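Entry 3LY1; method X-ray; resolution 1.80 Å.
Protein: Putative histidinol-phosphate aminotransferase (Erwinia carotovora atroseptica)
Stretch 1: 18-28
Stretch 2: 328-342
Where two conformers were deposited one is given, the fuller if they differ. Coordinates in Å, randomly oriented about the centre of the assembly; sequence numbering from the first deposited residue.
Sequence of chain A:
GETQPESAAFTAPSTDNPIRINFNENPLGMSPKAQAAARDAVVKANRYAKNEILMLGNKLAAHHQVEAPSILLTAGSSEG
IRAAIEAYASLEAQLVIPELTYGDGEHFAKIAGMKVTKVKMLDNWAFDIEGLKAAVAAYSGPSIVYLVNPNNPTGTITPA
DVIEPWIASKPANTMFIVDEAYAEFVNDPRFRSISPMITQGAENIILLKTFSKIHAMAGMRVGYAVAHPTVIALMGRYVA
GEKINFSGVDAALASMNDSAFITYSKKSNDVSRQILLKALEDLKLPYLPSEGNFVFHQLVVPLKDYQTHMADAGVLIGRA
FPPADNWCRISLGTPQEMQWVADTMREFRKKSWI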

ATOM      1  N   PRO A  18       6.676   3.218  27.464  1.00 24.56           N
ATOM      2  CA  PRO A  18       5.310   3.275  27.972  1.00 22.92           C
ATOM      3  C   PRO A  18       4.506   2.035  27.652  1.00 21.56           C
ATOM      4  O   PRO A  18       4.854   1.282  26.748  1.00 21.01           O
ATOM      5  CB  PRO A  18       4.720   4.521  27.269  1.00 23.16           C
ATOM      6  CG  PRO A  18       5.418   4.594  25.977  1.00 24.18           C
ATOM      7  CD  PRO A  18       6.831   4.005  26.223  1.00 24.73           C
ATOM      8  N   ILE A  19       3.440   1.801  28.411  1.00 19.86           N
ATOM      9  CA  ILE A  19       2.410   0.842  27.995  1.00 18.84           C
ATOM     10  C   ILE A  19       1.630   1.557  26.880  1.00 18.56           C
ATOM     11  O   ILE A  19       1.155   2.682  27.079  1.00 18.21           O
ATOM     12  CB  ILE A  19       1.443   0.474  29.145  1.00 18.45           C
ATOM     13  CG1 ILE A  19       2.168  -0.348  30.223  1.00 17.39           C
ATOM     14  CG2 ILE A  19       0.223  -0.285  28.617  1.00 19.87           C
ATOM     15  CD1 ILE A  19       1.373  -0.522  31.513  1.00 16.53           C
ATOM     16  N   ARG A  20       1.495   0.886  25.737  1.00 18.32           N
ATOM     17  CA  ARG A  20       0.922   1.496  24.543  1.00 18.18           C
ATOM     18  C   ARG A  20      -0.464   0.907  24.330  1.00 17.41           C
ATOM     19  O   ARG A  20      -0.593  -0.199  23.833  1.00 17.62           O
ATOM     20  CB  ARG A  20       1.846   1.206  23.349  1.00 18.70           C
ATOM     21  CG  ARG A  20       3.168   2.007  23.397  1.00 18.36           C
ATOM     22  CD  ARG A  20       4.232   1.490  22.430  1.00 19.37           C
ATOM     23  NE  ARG A  20       3.882   1.705  21.014  1.00 18.74           N
ATOM     24  CZ  ARG A  20       4.704   1.461  19.992  1.00 19.72           C
ATOM     25  NH1 ARG A  20       5.945   1.001  20.214  1.00 17.95           N
ATOM     26  NH2 ARG A  20       4.304   1.682  18.750  1.00 19.17           N
ATOM     27  N   ILE A  21      -1.498   1.636  24.757  1.00 16.91           N
ATOM     28  CA  ILE A  21      -2.868   1.122  24.666  1.00 16.49           C
ATOM     29  C   ILE A  21      -3.669   2.220  24.011  1.00 15.56           C
ATOM     30  O   ILE A  21      -4.749   2.646  24.468  1.00 15.46           O
ATOM     31  CB  ILE A  21      -3.445   0.649  26.043  1.00 15.93           C
ATOM     32  CG1 ILE A  21      -3.213   1.695  27.142  1.00 15.21           C
ATOM     33  CG2 ILE A  21      -2.850  -0.744  26.437  1.00 15.34           C
ATOM     34  CD1 ILE A  21      -3.777   1.296  28.522  1.00 12.51           C
ATOM     35  N   ASN A  22      -3.083   2.702  22.925  1.00 15.59           N
ATOM     36  CA  ASN A  22      -3.562   3.895  22.244  1.00 15.05           C
ATOM     37  C   ASN A  22      -4.125   3.679  20.834  1.00 15.04           C
ATOM     38  O   ASN A  22      -4.875   4.522  20.353  1.00 13.76           O
ATOM     39  CB  ASN A  22      -2.477   4.997  22.218  1.00 14.78           C
ATOM     40  CG  ASN A  22      -1.101   4.523  21.716  1.00 15.82           C
ATOM     41  OD1 ASN A  22      -0.810   3.305  21.603  1.00 14.68           O
ATOM     42  ND2 ASN A  22      -0.211   5.514  21.465  1.00 14.09           N
ATOM     43  N   PHE A  23      -3.752   2.583  20.177  1.00 15.13           N
ATOM     44  CA  PHE A  23      -4.071   2.401  18.749  1.00 16.08           C
ATOM     45  C   PHE A  23      -4.725   1.045  18.403  1.00 16.77           C
ATOM     46  O   PHE A  23      -4.690   0.608  17.241  1.00 17.29           O
ATOM     47  CB  PHE A  23      -2.798   2.599  17.898  1.00 16.59           C
ATOM     48  CG  PHE A  23      -2.217   4.001  17.956  1.00 16.07           C
ATOM     49  CD1 PHE A  23      -3.032   5.140  17.770  1.00 19.48           C
ATOM     50  CD2 PHE A  23      -0.855   4.190  18.159  1.00 15.64           C
ATOM     51  CE1 PHE A  23      -2.470   6.430  17.802  1.00 19.79           C
ATOM     52  CE2 PHE A  23      -0.294   5.462  18.213  1.00 16.69           C
ATOM     53  CZ  PHE A  23      -1.094   6.577  18.049  1.00 18.19           C
ATOM     54  N   ASN A  24      -5.347   0.396  19.385  1.00 16.22           N
ATOM     55  CA  ASN A  24      -6.019  -0.895  19.213  1.00 17.20           C
ATOM     56  C   ASN A  24      -5.154  -1.973  18.574  1.00 17.38           C
ATOM     57  O   ASN A  24      -5.654  -2.882  17.879  1.00 17.73           O
ATOM     58  CB  ASN A  24      -7.335  -0.755  18.414  1.00 16.90           C
ATOM     59  CG  ASN A  24      -8.352   0.181  19.061  1.00 16.99           C
ATOM     60  OD1 ASN A  24      -9.281   0.727  18.370  1.00 20.05           O
ATOM     61  ND2 ASN A  24      -8.207   0.392  20.353  1.00  9.89           N
ATOM     62  N   GLU A  25      -3.852  -1.875  18.788  1.00 17.02           N
ATOM     63  CA  GLU A  25      -2.929  -2.891  18.303  1.00 17.17           C
ATOM     64  C   GLU A  25      -3.055  -4.080  19.227  1.00 17.40           C
ATOM     65  O   GLU A  25      -3.356  -3.922  20.410  1.00 17.41           O
ATOM     66  CB  GLU A  25      -1.489  -2.348  18.276  1.00 16.88           C
ATOM     67  CG  GLU A  25      -1.377  -1.054  17.430  1.00 17.57           C
ATOM     68  CD  GLU A  25      -0.203  -0.155  17.811  1.00 17.39           C
ATOM     69  OE1 GLU A  25       0.042   0.062  19.025  1.00 16.42           O
ATOM     70  OE2 GLU A  25       0.454   0.370  16.881  1.00 15.48           O
ATOM     71  N   ASN A  26      -2.819  -5.280  18.704  1.00 16.87           N
ATOM     72  CA  ASN A  26      -2.809  -6.486  19.501  1.00 16.97           C
ATOM     73  C   ASN A  26      -1.488  -6.427  20.266  1.00 18.60           C
ATOM     74  O   ASN A  26      -0.464  -6.149  19.630  1.00 19.24           O
ATOM     75  CB  ASN A  26      -2.833  -7.712  18.588  1.00 15.88           C
ATOM     76  CG  ASN A  26      -3.147  -9.001  19.316  1.00 16.23           C
ATOM     77  OD1 ASN A  26      -2.588  -9.296  20.394  1.00 16.67           O
ATOM     78  ND2 ASN A  26      -4.007  -9.813  18.710  1.00 12.36           N
ATOM     79  N   PRO A  27      -1.521  -6.594  21.619  1.00 18.44           N
ATOM     80  CA  PRO A  27      -0.330  -6.477  22.485  1.00 19.22           C
ATOM     81  C   PRO A  27       0.526  -7.739  22.477  1.00 19.03           C
ATOM     82  O   PRO A  27       1.663  -7.732  22.985  1.00 19.26           O
ATOM     83  CB  PRO A  27      -0.931  -6.260  23.879  1.00 19.06           C
ATOM     84  CG  PRO A  27      -2.221  -7.047  23.831  1.00 19.86           C
ATOM     85  CD  PRO A  27      -2.745  -6.810  22.421  1.00 19.17           C
ATOM     86  N   LEU A  28      -0.029  -8.794  21.894  0.50 18.44           N
ATOM     87  CA  LEU A  28       0.688 -10.000  21.623  0.50 18.02           C
ATOM     88  C   LEU A  28       1.537  -9.860  20.371  0.50 18.14           C
ATOM     89  O   LEU A  28       1.150  -9.201  19.405  0.50 17.52           O
ATOM     90  CB  LEU A  28      -0.299 -11.138  21.408  0.50 18.01           C
ATOM     91  CG  LEU A  28      -1.175 -11.497  22.602  0.50 18.13           C
ATOM     92  CD1 LEU A  28      -2.039 -12.697  22.251  0.50 16.49           C
ATOM     93  CD2 LEU A  28      -0.282 -11.779  23.799  0.50 17.91           C
ATOM     94  N   CYS A 328     -13.258   8.157  27.161  1.00 16.87           N
ATOM     95  CA  CYS A 328     -11.956   7.759  26.665  1.00 17.54           C
ATOM     96  C   CYS A 328     -11.978   6.313  26.142  1.00 16.54           C
ATOM     97  O   CYS A 328     -12.681   5.442  26.661  1.00 15.51           O
ATOM     98  CB  CYS A 328     -10.856   7.922  27.730  1.00 18.19           C
ATOM     99  SG  CYS A 328     -11.133   7.024  29.255  1.00 20.53           S
ATOM    100  N   ARG A 329     -11.191   6.081  25.101  1.00 16.01           N
ATOM    101  CA  ARG A 329     -11.049   4.774  24.536  1.00 15.23           C
ATOM    102  C   ARG A 329      -9.715   4.244  24.997  1.00 16.15           C
ATOM    103  O   ARG A 329      -8.652   4.855  24.729  1.00 16.16           O
ATOM    104  CB  ARG A 329     -11.080   4.825  22.994  1.00 16.26           C
ATOM    105  CG  ARG A 329     -11.156   3.393  22.400  1.00 14.64           C
ATOM    106  CD  ARG A 329     -10.855   3.375  20.880  1.00 15.47           C
ATOM    107  NE  ARG A 329      -9.445   3.706  20.656  1.00 13.54           N
ATOM    108  CZ  ARG A 329      -8.923   4.037  19.490  1.00 15.51           C
ATOM    109  NH1 ARG A 329      -9.696   4.126  18.412  1.00 15.85           N
ATOM    110  NH2 ARG A 329      -7.629   4.317  19.412  1.00 13.31           N
ATOM    111  N   ILE A 330      -9.770   3.134  25.726  1.00 14.28           N
ATOM    112  CA  ILE A 330      -8.612   2.514  26.299  1.00 15.23           C
ATOM    113  C   ILE A 330      -8.395   1.194  25.576  1.00 14.74           C
ATOM    114  O   ILE A 330      -9.224   0.306  25.681  1.00 15.18           O
ATOM    115  CB  ILE A 330      -8.846   2.152  27.788  1.00 15.62           C
ATOM    116  CG1 ILE A 330      -9.242   3.369  28.611  1.00 17.21           C
ATOM    117  CG2 ILE A 330      -7.614   1.460  28.357  1.00 16.26           C
ATOM    118  CD1 ILE A 330      -8.245   4.525  28.588  1.00 16.42           C
ATOM    119  N   SER A 331      -7.313   1.044  24.820  1.00 15.15           N
ATOM    120  CA  SER A 331      -7.053  -0.277  24.198  1.00 14.99           C
ATOM    121  C   SER A 331      -6.681  -1.342  25.236  1.00 15.82           C
ATOM    122  O   SER A 331      -6.138  -1.069  26.319  1.00 16.02           O
ATOM    123  CB  SER A 331      -6.002  -0.209  23.050  1.00 14.27           C
ATOM    124  OG  SER A 331      -6.262   0.941  22.210  1.00 15.22           O
ATOM    125  N   LEU A 332      -6.943  -2.583  24.897  1.00 15.41           N
ATOM    126  CA  LEU A 332      -6.655  -3.651  25.840  1.00 15.87           C
ATOM    127  C   LEU A 332      -5.243  -4.174  25.610  1.00 16.08           C
ATOM    128  O   LEU A 332      -4.914  -4.663  24.536  1.00 15.89           O
ATOM    129  CB  LEU A 332      -7.709  -4.732  25.766  1.00 15.87           C
ATOM    130  CG  LEU A 332      -9.138  -4.337  26.163  1.00 16.19           C
ATOM    131  CD1 LEU A 332     -10.124  -5.524  25.966  1.00 16.90           C
ATOM    132  CD2 LEU A 332      -9.216  -3.814  27.589  1.00 19.23           C
ATOM    133  N   GLY A 333      -4.397  -3.975  26.616  1.00 15.94           N
ATOM    134  CA  GLY A 333      -3.042  -4.529  26.647  1.00 16.38           C
ATOM    135  C   GLY A 333      -3.016  -5.972  27.112  1.00 16.06           C
ATOM    136  O   GLY A 333      -4.050  -6.627  27.208  1.00 16.01           O
ATOM    137  N   THR A 334      -1.820  -6.484  27.404  1.00 16.34           N
ATOM    138  CA  THR A 334      -1.693  -7.850  27.915  1.00 16.52           C
ATOM    139  C   THR A 334      -2.331  -7.849  29.307  1.00 16.21           C
ATOM    140  O   THR A 334      -2.504  -6.768  29.888  1.00 15.63           O
ATOM    141  CB  THR A 334      -0.221  -8.303  28.047  1.00 17.30           C
ATOM    142  OG1 THR A 334       0.439  -7.539  29.072  1.00 17.36           O
ATOM    143  CG2 THR A 334       0.520  -8.152  26.713  1.00 18.61           C
ATOM    144  N   PRO A 335      -2.688  -9.038  29.834  1.00 16.51           N
ATOM    145  CA  PRO A 335      -3.299  -9.080  31.181  1.00 17.01           C
ATOM    146  C   PRO A 335      -2.428  -8.392  32.254  1.00 17.44           C
ATOM    147  O   PRO A 335      -2.941  -7.643  33.098  1.00 17.44           O
ATOM    148  CB  PRO A 335      -3.481 -10.597  31.431  1.00 17.53           C
ATOM    149  CG  PRO A 335      -3.754 -11.135  29.988  1.00 17.34           C
ATOM    150  CD  PRO A 335      -2.756 -10.357  29.154  1.00 15.86           C
ATOM    151  N   GLN A 336      -1.111  -8.609  32.177  1.00 16.90           N
ATOM    152  CA  GLN A 336      -0.209  -7.992  33.151  0.50 17.12           C
ATOM    153  C   GLN A 336      -0.171  -6.485  32.957  1.00 16.94           C
ATOM    154  O   GLN A 336      -0.145  -5.735  33.945  1.00 15.75           O
ATOM    155  CB  GLN A 336       1.196  -8.568  33.086  0.50 17.50           C
ATOM    156  CG  GLN A 336       1.329  -9.929  33.751  0.50 18.64           C
ATOM    157  CD  GLN A 336       2.657 -10.564  33.436  0.50 20.30           C
ATOM    158  OE1 GLN A 336       2.879 -11.040  32.321  0.50 22.47           O
ATOM    159  NE2 GLN A 336       3.558 -10.560  34.404  0.50 20.96           N
ATOM    160  N   GLU A 337      -0.226  -6.007  31.709  1.00 17.24           N
ATOM    161  CA  GLU A 337      -0.267  -4.562  31.506  1.00 17.12           C
ATOM    162  C   GLU A 337      -1.563  -3.967  32.090  1.00 16.75           C
ATOM    163  O   GLU A 337      -1.556  -2.854  32.644  1.00 16.38           O
ATOM    164  CB  GLU A 337      -0.114  -4.192  30.028  1.00 18.25           C
ATOM    165  CG  GLU A 337       1.289  -4.383  29.438  1.00 19.91           C
ATOM    166  CD  GLU A 337       1.325  -4.165  27.917  1.00 22.64           C
ATOM    167  OE1 GLU A 337       0.271  -4.321  27.235  1.00 20.80           O
ATOM    168  OE2 GLU A 337       2.419  -3.838  27.404  1.00 25.35           O
HETATM  169  N   MSE A 338      -2.684  -4.664  31.922  1.00 16.56           N
HETATM  170  CA  MSE A 338      -3.979  -4.114  32.315  0.50 16.56           C
HETATM  171  C   MSE A 338      -4.161  -4.150  33.829  1.00 16.66           C
HETATM  172  O   MSE A 338      -4.804  -3.265  34.385  1.00 16.62           O
HETATM  173  CB  MSE A 338      -5.146  -4.816  31.601  0.50 16.57           C
HETATM  174  CG  MSE A 338      -5.206  -4.511  30.122  0.50 16.21           C
HETATM  175 SE   MSE A 338      -4.610  -2.705  29.658  0.38 18.04          SE
HETATM  176  CE  MSE A 338      -6.044  -1.627  30.459  0.50 15.69           C
ATOM    177  N   GLN A 339      -3.590  -5.162  34.491  1.00 16.86           N
ATOM    178  CA  GLN A 339      -3.513  -5.160  35.962  1.00 16.47           C
ATOM    179  C   GLN A 339      -2.735  -3.942  36.504  1.00 16.34           C
ATOM    180  O   GLN A 339      -3.145  -3.290  37.464  1.00 15.99           O
ATOM    181  CB  GLN A 339      -2.896  -6.447  36.510  1.00 17.14           C
ATOM    182  CG  GLN A 339      -2.937  -6.477  38.029  1.00 18.86           C
ATOM    183  CD  GLN A 339      -4.368  -6.513  38.559  1.00 21.14           C
ATOM    184  OE1 GLN A 339      -5.194  -7.277  38.061  1.00 21.42           O
ATOM    185  NE2 GLN A 339      -4.668  -5.673  39.558  1.00 21.84           N
ATOM    186  N   TRP A 340      -1.613  -3.630  35.888  1.00 16.15           N
ATOM    187  CA  TRP A 340      -0.835  -2.487  36.308  1.00 16.48           C
ATOM    188  C   TRP A 340      -1.605  -1.178  36.030  1.00 16.23           C
ATOM    189  O   TRP A 340      -1.634  -0.236  36.879  1.00 14.32           O
ATOM    190  CB  TRP A 340       0.501  -2.494  35.576  1.00 17.15           C
ATOM    191  CG  TRP A 340       1.485  -1.624  36.190  1.00 20.37           C
ATOM    192  CD1 TRP A 340       2.387  -1.958  37.175  1.00 23.03           C
ATOM    193  CD2 TRP A 340       1.684  -0.252  35.907  1.00 21.41           C
ATOM    194  NE1 TRP A 340       3.139  -0.861  37.499  1.00 24.58           N
ATOM    195  CE2 TRP A 340       2.725   0.198  36.734  1.00 22.97           C
ATOM    196  CE3 TRP A 340       1.085   0.645  35.028  1.00 25.62           C
ATOM    197  CZ2 TRP A 340       3.179   1.525  36.716  1.00 27.55           C
ATOM    198  CZ3 TRP A 340       1.541   1.972  35.002  1.00 28.09           C
ATOM    199  CH2 TRP A 340       2.581   2.392  35.844  1.00 26.40           C
ATOM    200  N   VAL A 341      -2.258  -1.134  34.866  1.00 15.90           N
ATOM    201  CA  VAL A 341      -3.032   0.055  34.519  1.00 15.62           C
ATOM    202  C   VAL A 341      -4.216   0.227  35.485  1.00 16.05           C
ATOM    203  O   VAL A 341      -4.450   1.350  35.980  1.00 16.12           O
ATOM    204  CB  VAL A 341      -3.521   0.082  33.038  1.00 16.16           C
ATOM    205  CG1 VAL A 341      -4.488   1.256  32.798  1.00 14.90           C
ATOM    206  CG2 VAL A 341      -2.319   0.226  32.099  1.00 16.23           C
ATOM    207  N   ALA A 342      -4.965  -0.854  35.694  1.00 14.83           N
ATOM    208  CA  ALA A 342      -6.092  -0.889  36.613  1.00 15.77           C
ATOM    209  C   ALA A 342      -5.681  -0.418  38.008  1.00 15.70           C
ATOM    210  O   ALA A 342      -6.349   0.409  38.615  1.00 14.85           O
ATOM    211  CB  ALA A 342      -6.690  -2.300  36.700  1.00 15.71           C
TER
HETATM  212  O   HOH W   1       2.758  -1.629  25.540  1.00 17.82           O
HETATM  213  O   HOH W   2      -0.065  -2.952  24.790  1.00 25.45           O
HETATM  214  O   HOH W   3       2.858  -5.503  24.403  1.00 33.28           O

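The contact is a mixed one, in which an apolar cluster built on two isoleucines lies beside a small polar site centred on Ser-331, with water bridging at Glu-337. The backbones come closest at Ile-21 and Ser-331, whose CA atoms are 4.4 Å apart; there Ser-331 N donates to Ile-21 O at 3.0 Å with an N-H...O angle of 153°. Ser-331 OG in turn accepts from Asn-24 N (3.0 Å, 148°) and, at a weaker 123°, from Asn-24 ND2 (2.7 Å), so one hydroxyl holds the turn after Ile-21 against the strand. Arg-329 NH2 adds a weak bond to Asn-22 O (2.9 Å, 127°), which lies near the guanidinium plane.

Ile-19 and Ile-21 both point toward the second stretch. Ile-19 CD1 lies 3.7 Å from Trp-340 CE3 and 3.8 Å from Val-341 CG2, while Ile-21 CD1 reaches Ile-330 CG2 at 3.8 Å and Ile-21 CG2 sits 4.2 Å from the selenium, SE, of Met-338.

Pro-27 CG packs 3.5 Å from Gly-333 C, beside the helix start. There Thr-334 OG1 caps Glu-337 N (3.1 Å), and Glu-337 OE1 accepts from Thr-334 N (3.0 Å). Water 1 accepts from Arg-20 N (2.8 Å) and donates to Glu-337 OE2 (2.9 Å), linking backbone to carboxylate.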